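Local structure of hypothetical protein (Neisseria meningitidis, 2O5H) at residues A[14-17]-A[18-21]; A[31-34]-A[35-38]; A[84-87]-A[88-92]. The protein is of unknown function, a small alpha-beta protein of the DUF596 family that forms a disulfide-linked dimer. All coordinates share one frame; numbering follows the deposited sequence.

Contact 1 (A[14-17]-A[18-21]); sequences KRYQ and DRLE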
ATOM      1  N   LYS A  14       4.201  -1.845  23.150  1.00 40.26           N
ATOM      2  CA  LYS A  14       5.460  -1.215  23.548  1.00 39.30           C
ATOM      3  C   LYS A  14       6.585  -1.368  22.528  1.00 39.95           C
ATOM      4  O   LYS A  14       7.310  -0.400  22.235  1.00 40.37           O
ATOM      5  CB  LYS A  14       5.894  -1.746  24.915  1.00 40.24           C
ATOM      6  CG  LYS A  14       6.883  -0.850  25.619  1.00 41.17           C
ATOM      7  CD  LYS A  14       6.856  -1.056  27.131  1.00 44.92           C
ATOM      8  CE  LYS A  14       8.190  -0.608  27.724  1.00 45.40           C
ATOM      9  NZ  LYS A  14       8.265  -0.848  29.201  1.00 47.78           N
ATOM     10  N   ARG A  15       6.746  -2.571  21.980  1.00 38.75           N
ATOM     11  CA  ARG A  15       7.783  -2.808  20.984  1.00 38.78           C
ATOM     12  C   ARG A  15       7.517  -2.036  19.693  1.00 37.25           C
ATOM     13  O   ARG A  15       8.454  -1.568  19.078  1.00 36.84           O
ATOM     14  CB  ARG A  15       7.957  -4.298  20.705  1.00 38.58           C
ATOM     15  CG  ARG A  15       8.432  -5.065  21.935  1.00 42.43           C
ATOM     16  CD  ARG A  15       8.798  -6.509  21.615  1.00 46.40           C
ATOM     17  NE  ARG A  15       7.617  -7.371  21.620  1.00 46.07           N
ATOM     18  CZ  ARG A  15       7.097  -7.922  20.526  1.00 46.20           C
ATOM     19  NH1 ARG A  15       7.682  -7.706  19.371  1.00 44.46           N
ATOM     20  NH2 ARG A  15       6.014  -8.694  20.593  1.00 41.10           N
ATOM     21  N   TYR A  16       6.254  -1.881  19.305  1.00 36.99           N
ATOM     22  CA  TYR A  16       5.940  -1.167  18.051  1.00 37.24           C
ATOM     23  C   TYR A  16       6.249   0.338  18.152  1.00 38.89           C
ATOM     24  O   TYR A  16       6.627   0.995  17.167  1.00 38.71           O
ATOM     25  CB  TYR A  16       4.500  -1.454  17.532  1.00 36.50           C
ATOM     26  CG  TYR A  16       4.237  -0.706  16.226  1.00 35.96           C
ATOM     27  CD1 TYR A  16       4.766  -1.171  15.012  1.00 34.11           C
ATOM     28  CD2 TYR A  16       3.530   0.498  16.224  1.00 35.61           C
ATOM     29  CE1 TYR A  16       4.574  -0.479  13.841  1.00 30.43           C
ATOM     30  CE2 TYR A  16       3.347   1.228  15.061  1.00 35.03           C
ATOM     31  CZ  TYR A  16       3.870   0.742  13.867  1.00 35.53           C
ATOM     32  OH  TYR A  16       3.664   1.476  12.723  1.00 34.87           O
ATOM     33  N   GLN A  17       6.176   0.870  19.374  1.00 40.56           N
ATOM     34  CA  GLN A  17       6.429   2.287  19.641  1.00 41.35           C
ATOM     35  C   GLN A  17       7.708   2.842  19.040  1.00 41.01           C
ATOM     36  O   GLN A  17       7.735   3.992  18.615  1.00 41.86           O
ATOM     37  CB  GLN A  17       6.379   2.560  21.146  1.00 42.59           C
ATOM     38  CG  GLN A  17       5.567   3.811  21.517  1.00 46.95           C
ATOM     39  CD  GLN A  17       4.136   3.805  20.941  1.00 50.72           C
ATOM     40  OE1 GLN A  17       3.548   2.742  20.674  1.00 53.38           O
ATOM     41  NE2 GLN A  17       3.573   5.000  20.762  1.00 51.72           N
ATOM     42  N   ASP A  18       8.762   2.029  18.976  0.50 40.83           N
ATOM     43  CA  ASP A  18      10.072   2.473  18.474  0.50 40.17           C
ATOM     44  C   ASP A  18      10.186   2.599  16.932  0.50 39.56           C
ATOM     45  O   ASP A  18      11.229   3.029  16.415  0.50 38.88           O
ATOM     46  CB  ASP A  18      11.188   1.553  18.989  0.50 40.67           C
ATOM     47  CG  ASP A  18      10.982   1.108  20.437  0.50 42.11           C
ATOM     48  OD1 ASP A  18      10.208   1.751  21.186  0.50 44.24           O
ATOM     49  OD2 ASP A  18      11.614   0.106  20.828  0.50 43.53           O
ATOM     50  N   ARG A  19       9.155   2.196  16.197  1.00 38.99           N
ATOM     51  CA  ARG A  19       9.116   2.464  14.732  1.00 38.08           C
ATOM     52  C   ARG A  19       7.893   3.277  14.319  1.00 38.07           C
ATOM     53  O   ARG A  19       7.697   3.548  13.126  1.00 38.05           O
ATOM     54  CB  ARG A  19       9.170   1.158  13.927  1.00 38.24           C
ATOM     55  CG  ARG A  19       8.025   0.167  14.271  1.00 36.69           C
ATOM     56  CD  ARG A  19       8.081  -1.064  13.409  1.00 37.09           C
ATOM     57  NE  ARG A  19       7.584  -0.844  12.035  1.00 33.42           N
ATOM     58  CZ  ARG A  19       7.901  -1.608  11.013  1.00 34.61           C
ATOM     59  NH1 ARG A  19       8.764  -2.605  11.201  1.00 31.65           N
ATOM     60  NH2 ARG A  19       7.371  -1.371   9.798  1.00 31.14           N
ATOM     61  N   LEU A  20       7.054   3.658  15.287  1.00 37.35           N
ATOM     62  CA  LEU A  20       5.790   4.336  14.980  1.00 36.98           C
ATOM     63  C   LEU A  20       5.993   5.605  14.135  1.00 36.41           C
ATOM     64  O   LEU A  20       5.299   5.803  13.144  1.00 34.84           O
ATOM     65  CB  LEU A  20       4.995   4.648  16.264  1.00 37.13           C
ATOM     66  CG  LEU A  20       3.736   5.530  16.186  1.00 36.98           C
ATOM     67  CD1 LEU A  20       2.669   4.960  15.246  1.00 34.66           C
ATOM     68  CD2 LEU A  20       3.093   5.736  17.531  1.00 38.20           C
ATOM     69  N   GLU A  21       6.947   6.448  14.530  1.00 35.89           N
ATOM     70  CA  GLU A  21       7.122   7.769  13.900  1.00 35.92           C
ATOM     71  C   GLU A  21       7.580   7.633  12.469  1.00 36.11           C
ATOM     72  O   GLU A  21       7.087   8.321  11.572  1.00 34.91           O
ATOM     73  CB  GLU A  21       8.093   8.647  14.690  1.00 36.62           C
ATOM     74  CG  GLU A  21       7.521   9.163  16.004  1.00 38.83           C
ATOM     75  CD  GLU A  21       6.209   9.922  15.814  1.00 42.96           C
ATOM     76  OE1 GLU A  21       6.083  10.630  14.780  1.00 42.85           O
ATOM     77  OE2 GLU A  21       5.319   9.816  16.703  1.00 45.57           O
TER
HETATM   78  O   HOH W   1       8.725   6.062  16.765  1.00 45.86           O
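Arg19 lies against the ring of Tyr16 where one helix gives way to the next, and its side chain can be followed atom by atom along the aromatic. CB leaves the backbone without touching the ring and comes no nearer than 4.1 Å to Tyr16 O. With chi1 at 58°, CG sits between its own backbone N and carbonyl carbon and so faces both the Tyr16 carbonyl and the ring: Arg19 CG is 3.3 Å from Tyr16 O and 3.5 Å from Tyr16 CE1. CD continues past the CD1 and CE1 side of the ring, and the bend at chi3 then swings NE to 3.5 Å from Tyr16 CE1. The guanidinium and ring planes are 24° apart, although the approach is oblique and the long axes of the two side chains cross at about a right angle. Tyr16 and Arg19 are further tied together at the polar end, because Asp23 takes both the Tyr16 hydroxyl and Arg19 NE, while Arg19 NH2 has Asp43 as a partner.

The backbone turns at the same place. Arg19 N donates to Tyr16 O at 3.0 Å from above the carbonyl plane, and Arg19 itself is the N-cap of the helix that follows. Water 1 bridges the break, donating to Gln17 O and accepting from Glu21 N. At the far edge of the Tyr16 ring, near its plane, Leu20 CD1 packs 3.8 Å from Tyr16 CE2.

The turn therefore joins helix 3-16 to helix 20-30. Tyr16 points into the protein, against Ala54, Ile57 and Leu58 of helix 48-64 and edge-to-face with Phe44, whereas Arg19, partly exposed, also packs on Tyr30 of the second subunit.

Contact 2 (A[31-34]-A[35-38]); sequences ELPL and SCLW
The N-terminal turn of helix 34-41, with Pro33 at its N-cap, carries the cysteine that links the two subunits. Pro33 O receives two backbone donors: Cys36 N at 2.9 Å, from well above the carbonyl plane, and Leu37 N at 3.2 Å, within that plane. Trp38 N then bonds to Leu34 O at 3.2 Å, the next step of the helix. Pro33 has no N-H to offer and no side-chain cap; its part in the turn is its carbonyl, which takes both donors.

The side chains pack along two sides of this turn. On one, the Pro33 ring lies beside the cysteine, with Pro33 CG 3.8 Å from Cys36 SG. The sulfur is placed there by a chi1 of -63°, which sets SG beside its own backbone N and opposite the carbonyl carbon. Leu32 completes this patch from the preceding loop: its CB is 3.8 Å from Cys36 CB, and both of its methyls also lie near that carbon. On the other side, Leu34 and Leu37 cross obliquely and meet methyl to methyl, CD2 of Leu34 lying 3.9 Å from CD2 of Leu37. The remaining methyl of Leu37 turns back over the cap, its CD1 3.7 Å from Leu32 O, an oxygen that accepts a hydrogen bond from Trp124 NE1.

Cys36 SG is bonded to Cys36 of the second subunit, whose Ser39 packs on Leu32, Pro33 and Cys36, so this patch belongs to the dimer interface. Within its own chain, the turn follows helix 20-30. Leu32 rests on Phe26 of that helix, Leu37 and Trp38 press on Phe55 of helix 48-64, and Ser35 and Trp38 touch Leu114 of helix 110-116.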
ATOM      1  N   GLU A  31       0.693   9.271   1.156  1.00 32.90           N
ATOM      2  CA  GLU A  31      -0.778   9.233   1.262  1.00 32.87           C
ATOM      3  C   GLU A  31      -1.304   7.873   0.809  1.00 32.72           C
ATOM      4  O   GLU A  31      -2.148   7.757  -0.082  1.00 32.83           O
ATOM      5  CB  GLU A  31      -1.427  10.466   0.579  1.00 33.92           C
ATOM      6  CG  GLU A  31      -0.874  11.758   1.190  1.00 31.67           C
ATOM      7  CD  GLU A  31      -1.514  13.059   0.726  1.00 34.10           C
ATOM      8  OE1 GLU A  31      -1.947  13.159  -0.445  1.00 32.85           O
ATOM      9  OE2 GLU A  31      -1.520  14.011   1.556  1.00 34.14           O
ATOM     10  N   LEU A  32      -0.794   6.851   1.494  1.00 32.84           N
ATOM     11  CA  LEU A  32      -1.012   5.440   1.161  1.00 34.25           C
ATOM     12  C   LEU A  32      -2.403   4.941   1.606  1.00 34.59           C
ATOM     13  O   LEU A  32      -2.867   5.320   2.675  1.00 34.77           O
ATOM     14  CB  LEU A  32       0.094   4.584   1.841  1.00 35.91           C
ATOM     15  CG  LEU A  32       1.506   4.790   1.241  1.00 34.59           C
ATOM     16  CD1 LEU A  32       2.515   3.891   1.977  1.00 40.50           C
ATOM     17  CD2 LEU A  32       1.478   4.470  -0.259  1.00 36.19           C
ATOM     18  N   PRO A  33      -3.076   4.105   0.764  1.00 34.44           N
ATOM     19  CA  PRO A  33      -4.366   3.442   1.124  1.00 34.14           C
ATOM     20  C   PRO A  33      -4.164   2.487   2.283  1.00 33.83           C
ATOM     21  O   PRO A  33      -3.024   2.160   2.600  1.00 34.14           O
ATOM     22  CB  PRO A  33      -4.765   2.692  -0.146  1.00 33.88           C
ATOM     23  CG  PRO A  33      -3.454   2.531  -0.892  1.00 35.52           C
ATOM     24  CD  PRO A  33      -2.654   3.774  -0.602  1.00 33.91           C
ATOM     25  N   LEU A  34      -5.244   2.094   2.968  1.00 33.39           N
ATOM     26  CA  LEU A  34      -5.087   1.222   4.129  1.00 31.87           C
ATOM     27  C   LEU A  34      -4.388  -0.057   3.806  1.00 32.11           C
ATOM     28  O   LEU A  34      -3.650  -0.561   4.642  1.00 32.37           O
ATOM     29  CB  LEU A  34      -6.428   0.870   4.787  1.00 31.96           C
ATOM     30  CG  LEU A  34      -7.244   2.060   5.291  1.00 32.57           C
ATOM     31  CD1 LEU A  34      -8.538   1.469   5.939  1.00 32.39           C
ATOM     32  CD2 LEU A  34      -6.465   2.854   6.322  1.00 33.73           C
ATOM     33  N   SER A  35      -4.604  -0.593   2.604  0.50 31.98           N
ATOM     34  CA  SER A  35      -3.915  -1.829   2.200  0.50 32.02           C
ATOM     35  C   SER A  35      -2.391  -1.696   2.227  0.50 32.30           C
ATOM     36  O   SER A  35      -1.673  -2.692   2.404  0.50 32.78           O
ATOM     37  CB  SER A  35      -4.342  -2.233   0.801  0.50 31.46           C
ATOM     38  OG  SER A  35      -3.939  -1.227  -0.102  0.50 30.49           O
ATOM     39  N   CYS A  36      -1.908  -0.474   2.047  1.00 32.42           N
ATOM     40  CA  CYS A  36      -0.458  -0.199   2.102  1.00 32.68           C
ATOM     41  C   CYS A  36       0.007   0.144   3.509  1.00 32.04           C
ATOM     42  O   CYS A  36       1.204   0.035   3.798  1.00 32.58           O
ATOM     43  CB  CYS A  36      -0.037   0.879   1.069  1.00 32.13           C
ATOM     44  SG  CYS A  36      -0.319   0.351  -0.628  1.00 36.11           S
ATOM     45  N   LEU A  37      -0.908   0.541   4.385  1.00 32.57           N
ATOM     46  CA  LEU A  37      -0.559   0.630   5.791  1.00 33.24           C
ATOM     47  C   LEU A  37      -0.229  -0.746   6.337  1.00 32.60           C
ATOM     48  O   LEU A  37       0.633  -0.861   7.217  1.00 32.96           O
ATOM     49  CB  LEU A  37      -1.697   1.239   6.621  1.00 33.91           C
ATOM     50  CG  LEU A  37      -1.664   2.747   6.863  1.00 34.92           C
ATOM     51  CD1 LEU A  37      -1.496   3.582   5.603  1.00 35.33           C
ATOM     52  CD2 LEU A  37      -2.885   3.183   7.733  1.00 35.53           C
ATOM     53  N   TRP A  38      -1.010  -1.746   5.922  1.00 31.54           N
ATOM     54  CA  TRP A  38      -0.737  -3.147   6.264  1.00 31.99           C
ATOM     55  C   TRP A  38       0.643  -3.558   5.737  1.00 32.05           C
ATOM     56  O   TRP A  38       1.462  -4.103   6.475  1.00 30.89           O
ATOM     57  CB  TRP A  38      -1.824  -4.081   5.698  1.00 32.68           C
ATOM     58  CG  TRP A  38      -1.510  -5.537   5.953  1.00 34.60           C
ATOM     59  CD1 TRP A  38      -0.974  -6.465   5.053  1.00 37.25           C
ATOM     60  CD2 TRP A  38      -1.655  -6.214   7.196  1.00 34.49           C
ATOM     61  NE1 TRP A  38      -0.807  -7.677   5.690  1.00 37.32           N
ATOM     62  CE2 TRP A  38      -1.190  -7.545   7.011  1.00 38.79           C
ATOM     63  CE3 TRP A  38      -2.128  -5.826   8.467  1.00 33.25           C
ATOM     64  CZ2 TRP A  38      -1.185  -8.490   8.059  1.00 33.62           C
ATOM     65  CZ3 TRP A  38      -2.155  -6.779   9.483  1.00 34.65           C
ATOM     66  CH2 TRP A  38      -1.669  -8.079   9.278  1.00 34.31           C
TER

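Contact 3 (A[84-87]-A[88-92]); sequences WEQI and FREVW
Regular i to i+4 bonds run through residues 84-90, with Phe88 N on Trp84 O at 3.1 Å, Arg89 N on Glu85 O at 2.8 Å and Glu90 N on Gln86 O at 3.0 Å. Upon this frame the same spacing sets a salt bridge between Glu85 and Arg89. Their side chains run side by side in the same direction, Glu85 with CG anti to its amide nitrogen (chi1 177°) and Arg89 stretched out as far as NE. The guanidinium takes hold side-on, with both nitrogens directed at one oxygen: Arg89 NE lies 2.8 Å and Arg89 NH2 2.9 Å from Glu85 OE2. That oxygen sits in the guanidinium plane, but the carboxylate is turned 49° away, so NE comes from above the carboxylate plane whereas NH2 meets OE2 almost end-on. Arg89 NH1 has a second carboxylate partner in Glu53, which would further restrict rotation of the group.

One step back, Trp84 and Phe88 repeat the spacing in apolar form, Trp84 CE3 lying 4.1 Å from Phe88 CE1. On a more exposed side Gln86 bends at chi2 and brings NE2 to 3.6 Å from Glu90 CG.

Helix 81-91 packs both the ion pair and the aromatic pair against the fold. Glu85, Phe88 and Arg89 lie against Phe56 of helix 48-64. Trp84 and Phe88 also pack on Leu70 of strand 68-72, and Phe88 reaches Leu114 of helix 110-116.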
ATOM      1  N   TRP A  84     -13.305   3.657  15.369  1.00 33.86           N
ATOM      2  CA  TRP A  84     -12.938   3.100  14.079  1.00 33.27           C
ATOM      3  C   TRP A  84     -12.169   1.787  14.276  1.00 34.04           C
ATOM      4  O   TRP A  84     -12.363   0.833  13.544  1.00 33.21           O
ATOM      5  CB  TRP A  84     -12.082   4.072  13.292  1.00 32.50           C
ATOM      6  CG  TRP A  84     -12.781   5.076  12.403  1.00 30.35           C
ATOM      7  CD1 TRP A  84     -12.519   6.413  12.342  1.00 31.97           C
ATOM      8  CD2 TRP A  84     -13.773   4.809  11.394  1.00 30.03           C
ATOM      9  NE1 TRP A  84     -13.311   7.021  11.366  1.00 32.06           N
ATOM     10  CE2 TRP A  84     -14.075   6.050  10.762  1.00 30.42           C
ATOM     11  CE3 TRP A  84     -14.430   3.642  10.953  1.00 29.04           C
ATOM     12  CZ2 TRP A  84     -15.025   6.159   9.714  1.00 32.04           C
ATOM     13  CZ3 TRP A  84     -15.363   3.747   9.884  1.00 30.98           C
ATOM     14  CH2 TRP A  84     -15.648   5.003   9.288  1.00 29.93           C
ATOM     15  N   GLU A  85     -11.305   1.735  15.278  1.00 34.46           N
ATOM     16  CA  GLU A  85     -10.655   0.455  15.569  1.00 35.48           C
ATOM     17  C   GLU A  85     -11.702  -0.649  15.799  1.00 34.91           C
ATOM     18  O   GLU A  85     -11.554  -1.747  15.267  1.00 34.80           O
ATOM     19  CB  GLU A  85      -9.678   0.561  16.753  1.00 35.26           C
ATOM     20  CG  GLU A  85      -9.031  -0.815  17.120  1.00 35.30           C
ATOM     21  CD  GLU A  85      -8.157  -0.731  18.337  1.00 37.84           C
ATOM     22  OE1 GLU A  85      -8.362   0.225  19.130  1.00 39.81           O
ATOM     23  OE2 GLU A  85      -7.287  -1.624  18.514  1.00 40.27           O
ATOM     24  N   GLN A  86     -12.765  -0.364  16.554  1.00 34.62           N
ATOM     25  CA  GLN A  86     -13.733  -1.397  16.942  1.00 34.41           C
ATOM     26  C   GLN A  86     -14.510  -1.873  15.726  1.00 34.24           C
ATOM     27  O   GLN A  86     -14.795  -3.074  15.581  1.00 33.25           O
ATOM     28  CB  GLN A  86     -14.712  -0.886  18.033  1.00 36.04           C
ATOM     29  CG  GLN A  86     -15.478  -1.988  18.750  1.00 41.73           C
ATOM     30  CD  GLN A  86     -14.526  -3.075  19.300  1.00 49.48           C
ATOM     31  OE1 GLN A  86     -13.732  -2.805  20.184  1.00 51.69           O
ATOM     32  NE2 GLN A  86     -14.561  -4.275  18.713  1.00 52.73           N
ATOM     33  N   ILE A  87     -14.832  -0.921  14.855  1.00 31.60           N
ATOM     34  CA  ILE A  87     -15.572  -1.185  13.625  1.00 33.05           C
ATOM     35  C   ILE A  87     -14.761  -2.166  12.752  1.00 33.47           C
ATOM     36  O   ILE A  87     -15.282  -3.201  12.299  1.00 33.58           O
ATOM     37  CB  ILE A  87     -15.883   0.190  12.922  1.00 32.21           C
ATOM     38  CG1 ILE A  87     -17.008   0.893  13.711  1.00 33.26           C
ATOM     39  CG2 ILE A  87     -16.221   0.038  11.365  1.00 33.31           C
ATOM     40  CD1 ILE A  87     -17.280   2.369  13.289  1.00 34.02           C
ATOM     41  N   PHE A  88     -13.479  -1.866  12.590  1.00 32.14           N
ATOM     42  CA  PHE A  88     -12.574  -2.741  11.842  1.00 33.89           C
ATOM     43  C   PHE A  88     -12.277  -4.085  12.522  1.00 34.48           C
ATOM     44  O   PHE A  88     -12.348  -5.115  11.862  1.00 34.11           O
ATOM     45  CB  PHE A  88     -11.268  -1.999  11.549  1.00 32.49           C
ATOM     46  CG  PHE A  88     -11.321  -1.137  10.303  1.00 34.02           C
ATOM     47  CD1 PHE A  88     -12.128   0.021  10.245  1.00 34.74           C
ATOM     48  CD2 PHE A  88     -10.549  -1.480   9.179  1.00 33.00           C
ATOM     49  CE1 PHE A  88     -12.180   0.814   9.074  1.00 32.69           C
ATOM     50  CE2 PHE A  88     -10.591  -0.681   8.000  1.00 34.51           C
ATOM     51  CZ  PHE A  88     -11.394   0.465   7.955  1.00 32.54           C
ATOM     52  N   ARG A  89     -11.969  -4.072  13.819  1.00 34.59           N
ATOM     53  CA  ARG A  89     -11.775  -5.330  14.572  1.00 36.63           C
ATOM     54  C   ARG A  89     -12.959  -6.299  14.470  1.00 37.44           C
ATOM     55  O   ARG A  89     -12.760  -7.522  14.347  1.00 37.19           O
ATOM     56  CB  ARG A  89     -11.400  -5.068  16.045  1.00 37.32           C
ATOM     57  CG  ARG A  89      -9.904  -4.745  16.189  1.00 39.06           C
ATOM     58  CD  ARG A  89      -9.484  -4.763  17.617  1.00 45.09           C
ATOM     59  NE  ARG A  89      -8.191  -4.138  17.834  1.00 44.03           N
ATOM     60  CZ  ARG A  89      -7.020  -4.771  17.797  1.00 43.87           C
ATOM     61  NH1 ARG A  89      -6.955  -6.073  17.532  1.00 39.03           N
ATOM     62  NH2 ARG A  89      -5.904  -4.078  18.015  1.00 40.16           N
ATOM     63  N   GLU A  90     -14.177  -5.762  14.473  1.00 36.37           N
ATOM     64  CA  GLU A  90     -15.351  -6.604  14.454  1.00 38.51           C
ATOM     65  C   GLU A  90     -15.455  -7.474  13.214  1.00 37.44           C
ATOM     66  O   GLU A  90     -16.083  -8.523  13.271  1.00 38.62           O
ATOM     67  CB  GLU A  90     -16.641  -5.780  14.672  1.00 39.22           C
ATOM     68  CG  GLU A  90     -16.750  -5.347  16.130  1.00 46.10           C
ATOM     69  CD  GLU A  90     -18.149  -4.955  16.566  1.00 53.50           C
ATOM     70  OE1 GLU A  90     -19.126  -5.258  15.842  1.00 59.73           O
ATOM     71  OE2 GLU A  90     -18.272  -4.346  17.652  1.00 56.01           O
ATOM     72  N   VAL A  91     -14.811  -7.061  12.116  1.00 35.73           N
ATOM     73  CA  VAL A  91     -14.937  -7.738  10.824  1.00 34.61           C
ATOM     74  C   VAL A  91     -13.550  -8.172  10.298  1.00 34.03           C
ATOM     75  O   VAL A  91     -13.412  -8.664   9.181  1.00 32.75           O
ATOM     76  CB  VAL A  91     -15.650  -6.803   9.767  1.00 34.31           C
ATOM     77  CG1 VAL A  91     -17.119  -6.628  10.103  1.00 36.20           C
ATOM     78  CG2 VAL A  91     -14.967  -5.430   9.688  1.00 35.15           C
ATOM     79  N   TRP A  92     -12.526  -7.993  11.132  1.00 33.29           N
ATOM     80  CA  TRP A  92     -11.156  -8.288  10.734  1.00 32.64           C
ATOM     81  C   TRP A  92     -11.044  -9.780  10.385  1.00 32.60           C
ATOM     82  O   TRP A  92     -11.505 -10.644  11.141  1.00 32.34           O
ATOM     83  CB  TRP A  92     -10.202  -7.949  11.885  1.00 33.90           C
ATOM     84  CG  TRP A  92      -8.771  -7.893  11.481  1.00 31.89           C
ATOM     85  CD1 TRP A  92      -7.809  -8.848  11.696  1.00 33.19           C
ATOM     86  CD2 TRP A  92      -8.136  -6.804  10.811  1.00 33.65           C
ATOM     87  NE1 TRP A  92      -6.591  -8.396  11.182  1.00 33.82           N
ATOM     88  CE2 TRP A  92      -6.772  -7.138  10.654  1.00 32.98           C
ATOM     89  CE3 TRP A  92      -8.598  -5.565  10.315  1.00 34.28           C
ATOM     90  CZ2 TRP A  92      -5.860  -6.295   9.986  1.00 32.54           C
ATOM     91  CZ3 TRP A  92      -7.660  -4.693   9.681  1.00 34.91           C
ATOM     92  CH2 TRP A  92      -6.315  -5.066   9.546  1.00 33.70           C
TER

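Local contacts between residues three to five apart take three different forms here. Contact 2 is the buried one, largely apolar, and holds the intersubunit disulfide; contacts 1 and 3 are partly buried and combine aromatic packing with charged groups, and of these two only contact 1 touches the second subunit. Contact 1 joins two helices through a break, contact 2 starts a helix, and contact 3 lies mainly within one. Helix 48-64 is common ground, touched by side chains of all three. Contacts 2 and 3 meet directly, Leu34 CD1 lying 3.6 Å from Phe88 CE2 and Trp38 packing on Trp92, whereas contact 1 stands apart, its nearest atoms about 7 Å from contact 2 and about 11 Å from contact 3.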